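Local coordinates for protein cysteine desulfurase (Fervidobacterium islandicum, PDB 6A6E) that probably strips sulfur from cysteine, using pyridoxal 5'-phosphate, and passes it on as a persulfide, as other SufS desulfurases do, at residues Ala205-Gly211 with Val227-Phe232. Residue numbers count along the deposited sequence, not the author numbering.
Sequences ATLIVDG and VDFLVF. With PLP (pyridoxal-5'-phosphate), chain E; GOL (glycerol), chain K.
Two adjacent parallel strands, 206-210 and 229-232, lie in extended beta conformation, their axes approaching to 4.7 Å at an angle of 16°, paired Ile208 with Phe229, Val209 with Leu230 and Asp210 with Val231. Four backbone hydrogen bonds, donor first, make the ladder: Phe229 N to Leu207 O (3.0 Å), Val209 N to Phe229 O (3.0 Å), Val231 N to Val209 O (3.2 Å) and Gly211 N to Val231 O (2.9 Å). At its foot Asp228, phi/psi -80/-40, is the loop residue just before the strand; its CA-to-CB bond points toward 205-211, and in the m rotamer Asp228 OD2 accepts a hydrogen bond from Leu207 N (2.8 Å). The same carboxylate forms salt bridges with Arg199 and Lys249.

On one face, Phe229 (m) lays its ring beside Ile208 (CD2 to Ile208 CG1, 4.1 Å), while Thr206 CG2 meets the ring edge at CE2, 3.6 Å away. Across the sheet, Val209 (t) fills the space between Val227 and Leu230: its CG2 lies 3.6 Å from Val227 CG1 and its CG1 3.8 Å from Leu230 CD1. Gly211 lets the backbone close up against Val231 O; a beta carbon there would clash with that oxygen and crowd Leu230 CG. Asp210 (t), on the Phe229 face, sets OD2 2.6 Å from PLP N1, the aspartate-pyridine nitrogen pairing characteristic of fold-type I PLP enzymes; OD1 accepts from Ala212 N.

Strand 206-210, helix 222-225 and strand 229-233 form a beta-alpha-beta unit within the mixed seven-stranded sheet. Strand 179-183 flanks 206-210 and antiparallel strand 244-248 flanks 229-233; helix 103-116 packs on Ile208, Phe229 and Val231, and helix 195-201 covers Leu207, Val209 and Val227.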
ATOM      1  N   ALA A 205      15.405   7.307  25.259  1.00 25.69           N
ATOM      2  CA  ALA A 205      14.946   6.257  24.334  1.00 25.14           C
ATOM      3  C   ALA A 205      14.537   6.870  23.009  1.00 21.64           C
ATOM      4  O   ALA A 205      14.215   8.055  22.943  1.00 22.68           O
ATOM      5  CB  ALA A 205      13.834   5.432  24.942  1.00 25.24           C
ATOM      6  N   THR A 206      14.645   6.099  21.945  1.00 21.45           N
ATOM      7  CA  THR A 206      13.900   6.399  20.695  1.00 21.07           C
ATOM      8  C   THR A 206      12.482   6.048  21.014  1.00 19.29           C
ATOM      9  O   THR A 206      12.152   4.867  21.269  1.00 20.91           O
ATOM     10  CB  THR A 206      14.395   5.559  19.509  1.00 22.38           C
ATOM     11  OG1 THR A 206      15.711   5.969  19.196  1.00 22.45           O
ATOM     12  CG2 THR A 206      13.560   5.787  18.235  1.00 21.08           C
ATOM     13  N   LEU A 207      11.641   7.062  21.027  1.00 19.47           N
ATOM     14  CA  LEU A 207      10.221   6.899  21.317  1.00 20.54           C
ATOM     15  C   LEU A 207       9.295   6.874  20.047  1.00 19.83           C
ATOM     16  O   LEU A 207       9.143   7.878  19.306  1.00 18.02           O
ATOM     17  CB  LEU A 207       9.760   7.966  22.308  1.00 21.07           C
ATOM     18  CG  LEU A 207       8.272   7.993  22.684  1.00 22.98           C
ATOM     19  CD1 LEU A 207       7.748   6.729  23.344  1.00 22.94           C
ATOM     20  CD2 LEU A 207       8.047   9.184  23.591  1.00 24.39           C
ATOM     21  N   ILE A 208       8.613   5.733  19.893  1.00 19.57           N
ATOM     22  CA  ILE A 208       7.632   5.501  18.855  1.00 16.76           C
ATOM     23  C   ILE A 208       6.232   5.426  19.461  1.00 17.72           C
ATOM     24  O   ILE A 208       5.979   4.705  20.468  1.00 17.02           O
ATOM     25  CB  ILE A 208       7.929   4.153  18.139  1.00 16.52           C
ATOM     26  CG1 ILE A 208       9.344   4.151  17.622  1.00 16.41           C
ATOM     27  CG2 ILE A 208       6.879   3.896  17.022  1.00 16.33           C
ATOM     28  CD1 ILE A 208       9.880   2.772  17.331  1.00 16.99           C
ATOM     29  N   VAL A 209       5.291   6.121  18.823  1.00 16.44           N
ATOM     30  CA  VAL A 209       3.913   6.010  19.198  1.00 16.88           C
ATOM     31  C   VAL A 209       3.100   5.431  18.055  1.00 17.51           C
ATOM     32  O   VAL A 209       3.178   5.914  16.934  1.00 16.23           O
ATOM     33  CB  VAL A 209       3.362   7.393  19.634  1.00 17.24           C
ATOM     34  CG1 VAL A 209       1.877   7.370  19.785  1.00 15.86           C
ATOM     35  CG2 VAL A 209       3.991   7.808  20.972  1.00 19.96           C
ATOM     36  N   ASP A 210       2.353   4.364  18.386  1.00 17.04           N
ATOM     37  CA  ASP A 210       1.320   3.828  17.570  1.00 16.51           C
ATOM     38  C   ASP A 210       0.067   4.630  17.770  1.00 17.11           C
ATOM     39  O   ASP A 210      -0.673   4.435  18.729  1.00 17.37           O
ATOM     40  CB  ASP A 210       1.139   2.307  17.854  1.00 18.00           C
ATOM     41  CG  ASP A 210      -0.062   1.664  17.108  1.00 19.18           C
ATOM     42  OD1 ASP A 210      -0.721   2.374  16.359  1.00 17.11           O
ATOM     43  OD2 ASP A 210      -0.360   0.449  17.330  1.00 22.71           O
ATOM     44  N   GLY A 211      -0.204   5.454  16.766  1.00 17.05           N
ATOM     45  CA  GLY A 211      -1.249   6.430  16.772  1.00 16.64           C
ATOM     46  C   GLY A 211      -2.533   6.007  16.099  1.00 16.74           C
ATOM     47  O   GLY A 211      -3.436   6.866  15.916  1.00 16.58           O
ATOM     48  N   VAL A 227       7.712  13.141  20.487  1.00 20.38           N
ATOM     49  CA  VAL A 227       7.961  11.800  20.014  1.00 19.93           C
ATOM     50  C   VAL A 227       8.996  11.808  18.925  1.00 17.72           C
ATOM     51  O   VAL A 227       9.128  12.759  18.172  1.00 19.51           O
ATOM     52  CB  VAL A 227       6.676  11.103  19.459  1.00 21.55           C
ATOM     53  CG1 VAL A 227       5.629  10.931  20.528  1.00 24.16           C
ATOM     54  CG2 VAL A 227       6.064  11.830  18.293  1.00 22.18           C
ATOM     55  N   ASP A 228       9.740  10.718  18.818  1.00 18.76           N
ATOM     56  CA  ASP A 228      10.660  10.524  17.710  1.00 17.37           C
ATOM     57  C   ASP A 228       9.999  10.049  16.416  1.00 16.76           C
ATOM     58  O   ASP A 228      10.400  10.474  15.336  1.00 15.16           O
ATOM     59  CB  ASP A 228      11.721   9.579  18.181  1.00 18.66           C
ATOM     60  CG  ASP A 228      12.528  10.204  19.415  1.00 21.55           C
ATOM     61  OD1 ASP A 228      12.870  11.389  19.344  1.00 20.74           O
ATOM     62  OD2 ASP A 228      12.693   9.543  20.439  1.00 19.86           O
ATOM     63  N   PHE A 229       9.047   9.149  16.540  1.00 16.16           N
ATOM     64  CA  PHE A 229       8.310   8.620  15.422  1.00 17.07           C
ATOM     65  C   PHE A 229       6.872   8.459  15.862  1.00 18.36           C
ATOM     66  O   PHE A 229       6.613   8.133  17.040  1.00 17.26           O
ATOM     67  CB  PHE A 229       8.852   7.249  14.954  1.00 16.98           C
ATOM     68  CG  PHE A 229      10.264   7.279  14.488  1.00 17.40           C
ATOM     69  CD1 PHE A 229      10.575   7.719  13.225  1.00 17.56           C
ATOM     70  CD2 PHE A 229      11.286   6.972  15.371  1.00 19.31           C
ATOM     71  CE1 PHE A 229      11.864   7.822  12.816  1.00 18.58           C
ATOM     72  CE2 PHE A 229      12.597   7.038  14.947  1.00 20.43           C
ATOM     73  CZ  PHE A 229      12.894   7.470  13.673  1.00 19.61           C
ATOM     74  N   LEU A 230       5.954   8.688  14.906  1.00 18.23           N
ATOM     75  CA  LEU A 230       4.538   8.366  15.053  1.00 18.45           C
ATOM     76  C   LEU A 230       3.994   7.717  13.742  1.00 17.48           C
ATOM     77  O   LEU A 230       4.310   8.170  12.644  1.00 17.94           O
ATOM     78  CB  LEU A 230       3.736   9.624  15.350  1.00 18.20           C
ATOM     79  CG  LEU A 230       2.247   9.443  15.682  1.00 22.10           C
ATOM     80  CD1 LEU A 230       1.898  10.027  17.023  1.00 25.59           C
ATOM     81  CD2 LEU A 230       1.381  10.121  14.641  1.00 24.30           C
ATOM     82  N   VAL A 231       3.110   6.733  13.887  1.00 15.50           N
ATOM     83  CA  VAL A 231       2.477   6.086  12.757  1.00 15.80           C
ATOM     84  C   VAL A 231       0.946   6.097  12.881  1.00 16.41           C
ATOM     85  O   VAL A 231       0.424   5.975  13.981  1.00 15.92           O
ATOM     86  CB  VAL A 231       2.982   4.655  12.615  1.00 15.78           C
ATOM     87  CG1 VAL A 231       4.480   4.634  12.265  1.00 16.33           C
ATOM     88  CG2 VAL A 231       2.726   3.808  13.861  1.00 17.77           C
ATOM     89  N   PHE A 232       0.233   6.168  11.761  1.00 15.09           N
ATOM     90  CA  PHE A 232      -1.193   5.946  11.773  1.00 15.21           C
ATOM     91  C   PHE A 232      -1.680   5.480  10.382  1.00 15.83           C
ATOM     92  O   PHE A 232      -0.912   5.540   9.406  1.00 14.57           O
ATOM     93  CB  PHE A 232      -1.933   7.225  12.297  1.00 16.58           C
ATOM     94  CG  PHE A 232      -1.940   8.421  11.339  1.00 16.73           C
ATOM     95  CD1 PHE A 232      -0.953   9.401  11.390  1.00 16.95           C
ATOM     96  CD2 PHE A 232      -2.989   8.594  10.445  1.00 17.41           C
ATOM     97  CE1 PHE A 232      -0.983  10.491  10.526  1.00 17.33           C
ATOM     98  CE2 PHE A 232      -3.026   9.668   9.604  1.00 19.57           C
ATOM     99  CZ  PHE A 232      -2.021  10.647   9.660  1.00 17.73           C
TER
HETATM  100  N1  PLP E 501      -2.585  -0.307  16.331  1.00 19.48           N
HETATM  101  C2  PLP E 501      -3.748   0.065  16.799  1.00 20.85           C
HETATM  102  C2A PLP E 501      -3.881   0.528  18.210  1.00 22.09           C
HETATM  103  C3  PLP E 501      -4.896  -0.036  15.899  1.00 19.44           C
HETATM  104  O3  PLP E 501      -6.083   0.307  16.369  1.00 26.25           O
HETATM  105  C4  PLP E 501      -4.717  -0.465  14.513  1.00 19.60           C
HETATM  106  C4A PLP E 501      -5.788  -0.499  13.535  1.00 18.76           C
HETATM  107  C5  PLP E 501      -3.373  -0.892  14.110  1.00 19.01           C
HETATM  108  C6  PLP E 501      -2.408  -0.778  15.064  1.00 19.13           C
HETATM  109  C5A PLP E 501      -3.072  -1.452  12.716  1.00 19.80           C
HETATM  110  O4P PLP E 501      -3.507  -0.736  11.570  1.00 18.93           O
HETATM  111  P   PLP E 501      -3.519  -1.284  10.042  1.00 19.91           P
HETATM  112  O1P PLP E 501      -2.126  -1.519   9.612  1.00 17.09           O
HETATM  113  O2P PLP E 501      -4.420  -2.480  10.153  1.00 20.06           O
HETATM  114  O3P PLP E 501      -4.126  -0.099   9.355  1.00 18.36           O
HETATM  115  C1  GOL K 507      15.146  12.031  21.823  1.00 69.22           C
HETATM  116  O1  GOL K 507      14.708  12.715  20.644  1.00 66.58           O
HETATM  117  C2  GOL K 507      16.172  10.919  21.570  1.00 68.74           C
HETATM  118  O2  GOL K 507      16.282  10.139  22.762  1.00 77.32           O
HETATM  119  C3  GOL K 507      15.775   9.973  20.441  1.00 69.26           C
HETATM  120  O3  GOL K 507      16.896   9.517  19.668  1.00 65.35           O